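PDB 7CZO: uncharacterized protein HI_0666 from Haemophilus influenzae, which is of unknown function by itself but corresponds to the N-terminal domain of a HipA toxin and probably belongs to a HipBA toxin-antitoxin system with a three-component regulatory mechanism. Local coordinates for residues 55-69 with 81-95. Residues are numbered along the deposited sequence; the frame is centred on the assembly and turned at random.
Sequences TLFPYFASLVPEGWL and ESDMFRFLLNNGENM
Glu81 OE2 accepts the backbone N-H of Leu56 at 3.3 Å between OE2 and N, the one hydrogen bond that joins residues 55-69 to 81-95. The amide comes from above the carboxylate plane, with an N-H...O angle of 151°. Glu81 sits at the N-cap of helix 82-91, and its bent side chain lies against Thr55 and the CB of Leu56. From here on the contact is apolar. Leu56 CD2 meets Met84 CB at 3.8 Å, the two side chains crossing at about a right angle. Met84 runs extended through chi2 and then turns at chi3 (54°), which brings its CE against both Ala61 CB and Val64 CG2 (3.6 Å from CE to CG2). One turn on, Leu88 splits its branches: CD1 lies 4.0 Å from Phe60 CB, while CD2 packs on Val64 CG2 and Leu63 CB. At the far end Phe87 is wedged between Pro65 and Trp68. Its CD1 lies over one face of the indole, 3.6 Å from Trp68 NE1, with the phenyl and five-membered rings inclined at 48°; its CZ and CE2 abut Pro65 CD. CZ3 of the six-membered ring of Trp68 lies 3.9 Å from Met84 CG. On the side facing the sheet, Phe60 and Leu88 touch Gln100 of strand 98-102, and Leu56 rests on Phe27 of strand 27-31, seating the helices on the antiparallel sheet of the HipA N-terminal domain. With a single, rather long hydrogen bond at one end, the union probably rests mainly on apolar packing.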
# COMPACT_ATOMS: atom_id res chain seq x y z
N THR A 55 -11.25 4.30 -0.32
CA THR A 55 -10.19 5.14 0.19
C THR A 55 -9.14 4.30 0.88
O THR A 55 -9.45 3.28 1.51
CB THR A 55 -10.69 6.08 1.25
OG1 THR A 55 -11.13 5.27 2.33
CG2 THR A 55 -11.81 6.96 0.73
N LEU A 56 -7.91 4.80 0.78
CA LEU A 56 -6.74 4.10 1.23
C LEU A 56 -6.96 3.46 2.60
O LEU A 56 -7.13 4.12 3.64
CB LEU A 56 -5.54 5.07 1.23
CG LEU A 56 -4.22 4.45 1.70
CD1 LEU A 56 -3.72 3.38 0.73
CD2 LEU A 56 -3.18 5.53 1.91
N PHE A 57 -6.95 2.15 2.61
CA PHE A 57 -6.96 1.42 3.86
C PHE A 57 -6.25 2.18 4.99
O PHE A 57 -5.09 2.50 4.90
CB PHE A 57 -6.30 0.08 3.63
CG PHE A 57 -6.95 -0.73 2.52
CD1 PHE A 57 -8.18 -1.30 2.72
CD2 PHE A 57 -6.34 -0.89 1.31
CE1 PHE A 57 -8.79 -2.03 1.73
CE2 PHE A 57 -6.94 -1.62 0.32
CZ PHE A 57 -8.18 -2.19 0.53
N PRO A 58 -6.96 2.46 6.07
CA PRO A 58 -6.33 3.04 7.25
C PRO A 58 -4.98 2.45 7.65
O PRO A 58 -4.08 3.19 8.07
CB PRO A 58 -7.35 2.74 8.36
CG PRO A 58 -8.67 2.84 7.64
CD PRO A 58 -8.41 2.28 6.26
N TYR A 59 -4.84 1.13 7.54
CA TYR A 59 -3.59 0.52 7.93
C TYR A 59 -2.44 1.05 7.05
O TYR A 59 -1.37 1.44 7.57
CB TYR A 59 -3.64 -1.02 7.88
CG TYR A 59 -2.33 -1.59 8.28
CD1 TYR A 59 -1.93 -1.56 9.61
CD2 TYR A 59 -1.40 -2.03 7.32
CE1 TYR A 59 -0.68 -2.02 10.00
CE2 TYR A 59 -0.14 -2.49 7.69
CZ TYR A 59 0.21 -2.48 9.04
OH TYR A 59 1.43 -2.92 9.46
N PHE A 60 -2.65 1.06 5.74
CA PHE A 60 -1.61 1.53 4.83
C PHE A 60 -1.44 3.05 4.94
O PHE A 60 -0.34 3.56 4.93
CB PHE A 60 -1.93 1.12 3.39
CG PHE A 60 -1.67 -0.33 3.10
CD1 PHE A 60 -0.38 -0.78 2.81
CD2 PHE A 60 -2.70 -1.25 3.07
CE1 PHE A 60 -0.14 -2.14 2.52
CE2 PHE A 60 -2.47 -2.61 2.78
CZ PHE A 60 -1.19 -3.06 2.51
N ALA A 61 -2.52 3.80 5.06
CA ALA A 61 -2.33 5.23 5.28
C ALA A 61 -1.51 5.45 6.54
O ALA A 61 -0.80 6.44 6.62
CB ALA A 61 -3.67 5.95 5.42
N SER A 62 -1.62 4.57 7.53
CA SER A 62 -0.88 4.75 8.80
C SER A 62 0.66 4.63 8.64
O SER A 62 1.40 5.12 9.47
CB SER A 62 -1.34 3.75 9.86
OG SER A 62 -0.58 2.54 9.74
N LEU A 63 1.12 3.97 7.59
CA LEU A 63 2.56 3.76 7.35
C LEU A 63 3.26 4.99 6.82
O LEU A 63 4.47 5.02 6.75
CB LEU A 63 2.80 2.63 6.32
CG LEU A 63 2.20 1.26 6.68
CD1 LEU A 63 2.67 0.11 5.81
CD2 LEU A 63 2.51 0.93 8.12
N VAL A 64 2.51 5.98 6.43
CA VAL A 64 3.10 7.20 5.92
C VAL A 64 3.69 8.03 7.09
O VAL A 64 2.99 8.33 8.05
CB VAL A 64 2.04 8.02 5.16
CG1 VAL A 64 2.64 9.34 4.69
CG2 VAL A 64 1.52 7.20 3.99
N PRO A 65 4.98 8.39 7.01
CA PRO A 65 5.52 9.08 8.17
C PRO A 65 4.91 10.46 8.39
O PRO A 65 4.71 11.22 7.44
CB PRO A 65 7.03 9.19 7.84
CG PRO A 65 7.28 8.14 6.83
CD PRO A 65 6.02 8.13 6.00
N GLU A 66 4.65 10.76 9.66
CA GLU A 66 4.22 12.07 10.13
C GLU A 66 5.00 13.14 9.45
O GLU A 66 4.46 14.00 8.81
CB GLU A 66 4.46 12.16 11.62
CG GLU A 66 3.32 11.55 12.41
CD GLU A 66 3.64 11.40 13.88
OE1 GLU A 66 4.63 12.02 14.34
OE2 GLU A 66 2.90 10.64 14.55
N GLY A 67 6.31 13.03 9.57
CA GLY A 67 7.22 13.94 8.94
C GLY A 67 6.89 14.37 7.53
O GLY A 67 7.12 15.53 7.17
N TRP A 68 6.40 13.45 6.71
CA TRP A 68 6.11 13.78 5.31
C TRP A 68 4.74 14.47 5.19
O TRP A 68 4.51 15.27 4.28
CB TRP A 68 6.10 12.50 4.49
CG TRP A 68 5.72 12.67 3.08
CD1 TRP A 68 6.55 12.93 2.05
CD2 TRP A 68 4.42 12.52 2.53
NE1 TRP A 68 5.85 12.98 0.87
CE2 TRP A 68 4.53 12.72 1.14
CE3 TRP A 68 3.17 12.22 3.06
CZ2 TRP A 68 3.43 12.66 0.28
CZ3 TRP A 68 2.07 12.17 2.20
CH2 TRP A 68 2.22 12.38 0.83
N LEU A 69 3.83 14.13 6.08
CA LEU A 69 2.57 14.83 6.15
C LEU A 69 2.81 16.26 6.63
O LEU A 69 2.43 17.19 5.93
CB LEU A 69 1.60 14.09 7.07
CG LEU A 69 1.28 12.64 6.65
CD1 LEU A 69 0.56 11.92 7.79
CD2 LEU A 69 0.50 12.55 5.33
N GLU A 81 -4.76 11.12 -1.33
CA GLU A 81 -4.87 9.66 -1.15
C GLU A 81 -4.20 8.85 -2.23
O GLU A 81 -3.67 7.78 -1.96
CB GLU A 81 -6.29 9.15 -0.99
CG GLU A 81 -6.85 9.49 0.38
CD GLU A 81 -7.79 8.44 0.87
OE1 GLU A 81 -7.74 8.12 2.08
OE2 GLU A 81 -8.55 7.92 0.02
N SER A 82 -4.23 9.34 -3.46
CA SER A 82 -3.31 8.86 -4.48
C SER A 82 -1.90 9.34 -4.16
O SER A 82 -0.92 8.71 -4.55
CB SER A 82 -3.73 9.36 -5.85
OG SER A 82 -5.03 8.89 -6.16
N ASP A 83 -1.81 10.46 -3.45
CA ASP A 83 -0.51 11.04 -3.11
C ASP A 83 0.19 10.20 -2.10
O ASP A 83 1.39 10.03 -2.15
CB ASP A 83 -0.65 12.47 -2.60
CG ASP A 83 -0.84 13.46 -3.74
OD1 ASP A 83 -0.31 13.17 -4.85
OD2 ASP A 83 -1.52 14.50 -3.52
N MET A 84 -0.61 9.67 -1.18
CA MET A 84 -0.17 8.71 -0.19
C MET A 84 0.19 7.35 -0.76
O MET A 84 1.24 6.81 -0.44
CB MET A 84 -1.21 8.62 0.91
CG MET A 84 -1.05 9.84 1.78
SD MET A 84 -2.10 9.97 3.18
CE MET A 84 -1.87 8.45 4.08
N PHE A 85 -0.65 6.81 -1.64
CA PHE A 85 -0.33 5.56 -2.31
C PHE A 85 0.92 5.75 -3.14
O PHE A 85 1.70 4.83 -3.29
CB PHE A 85 -1.50 5.09 -3.21
CG PHE A 85 -1.23 3.76 -3.91
CD1 PHE A 85 -1.22 2.59 -3.20
CD2 PHE A 85 -0.98 3.71 -5.25
CE1 PHE A 85 -0.97 1.38 -3.81
CE2 PHE A 85 -0.74 2.49 -5.88
CZ PHE A 85 -0.75 1.31 -5.16
N ARG A 86 1.12 6.94 -3.68
CA ARG A 86 2.33 7.16 -4.47
C ARG A 86 3.55 7.14 -3.53
O ARG A 86 4.56 6.54 -3.83
CB ARG A 86 2.23 8.48 -5.24
CG ARG A 86 3.01 8.52 -6.55
CD ARG A 86 2.93 9.88 -7.26
NE ARG A 86 1.71 10.66 -6.97
CZ ARG A 86 0.47 10.38 -7.39
NH1 ARG A 86 0.23 9.30 -8.14
NH2 ARG A 86 -0.55 11.16 -7.04
N PHE A 87 3.44 7.77 -2.37
CA PHE A 87 4.54 7.79 -1.44
C PHE A 87 4.87 6.36 -1.04
O PHE A 87 6.02 5.93 -1.13
CB PHE A 87 4.18 8.58 -0.22
CG PHE A 87 5.18 8.46 0.86
CD1 PHE A 87 6.16 9.41 1.01
CD2 PHE A 87 5.15 7.39 1.72
CE1 PHE A 87 7.11 9.28 2.00
CE2 PHE A 87 6.10 7.25 2.73
CZ PHE A 87 7.08 8.20 2.86
N LEU A 88 3.85 5.61 -0.65
CA LEU A 88 4.09 4.19 -0.34
C LEU A 88 4.90 3.52 -1.44
O LEU A 88 5.85 2.80 -1.13
CB LEU A 88 2.78 3.42 -0.07
CG LEU A 88 2.13 3.97 1.21
CD1 LEU A 88 0.78 3.32 1.44
CD2 LEU A 88 3.06 3.81 2.41
N LEU A 89 4.57 3.79 -2.70
CA LEU A 89 5.26 3.16 -3.82
C LEU A 89 6.66 3.71 -4.03
O LEU A 89 7.57 2.95 -4.31
CB LEU A 89 4.47 3.34 -5.10
CG LEU A 89 3.20 2.51 -5.25
CD1 LEU A 89 2.51 2.93 -6.56
CD2 LEU A 89 3.55 1.05 -5.28
N ASN A 90 6.85 5.01 -3.84
CA ASN A 90 8.18 5.59 -3.98
C ASN A 90 9.15 5.35 -2.86
O ASN A 90 10.33 5.53 -3.09
CB ASN A 90 8.10 7.09 -4.15
CG ASN A 90 7.36 7.48 -5.41
OD1 ASN A 90 7.36 6.73 -6.41
ND2 ASN A 90 6.68 8.64 -5.36
N ASN A 91 8.70 4.96 -1.67
CA ASN A 91 9.66 4.64 -0.63
C ASN A 91 9.22 3.93 0.62
O ASN A 91 9.33 4.51 1.68
CB ASN A 91 10.44 5.92 -0.22
CG ASN A 91 9.61 7.16 -0.24
OD1 ASN A 91 8.41 7.13 -0.15
ND2 ASN A 91 10.27 8.28 -0.34
N GLY A 92 8.83 2.65 0.58
CA GLY A 92 9.12 1.70 -0.47
C GLY A 92 9.91 0.52 0.13
O GLY A 92 9.36 -0.31 0.83
N GLU A 93 11.22 0.48 -0.12
CA GLU A 93 12.05 -0.59 0.40
C GLU A 93 12.50 -0.31 1.87
O GLU A 93 12.85 -1.25 2.60
CB GLU A 93 13.23 -0.90 -0.56
CG GLU A 93 12.83 -1.79 -1.78
CD GLU A 93 12.95 -3.32 -1.56
OE1 GLU A 93 14.05 -3.79 -1.16
OE2 GLU A 93 11.97 -4.08 -1.81
N ASN A 94 12.40 0.95 2.32
CA ASN A 94 13.14 1.37 3.50
C ASN A 94 12.45 2.15 4.62
O ASN A 94 13.10 2.47 5.61
CB ASN A 94 14.33 2.22 3.05
CG ASN A 94 13.89 3.54 2.45
OD1 ASN A 94 12.95 3.59 1.62
ND2 ASN A 94 14.55 4.62 2.86
N MET A 95 11.17 2.45 4.51
CA MET A 95 10.57 3.44 5.41
C MET A 95 9.35 3.01 6.17
O MET A 95 8.67 3.86 6.73
CB MET A 95 10.19 4.64 4.59
CG MET A 95 11.41 5.26 3.94
SD MET A 95 11.88 6.71 4.86
CE MET A 95 10.46 7.63 4.29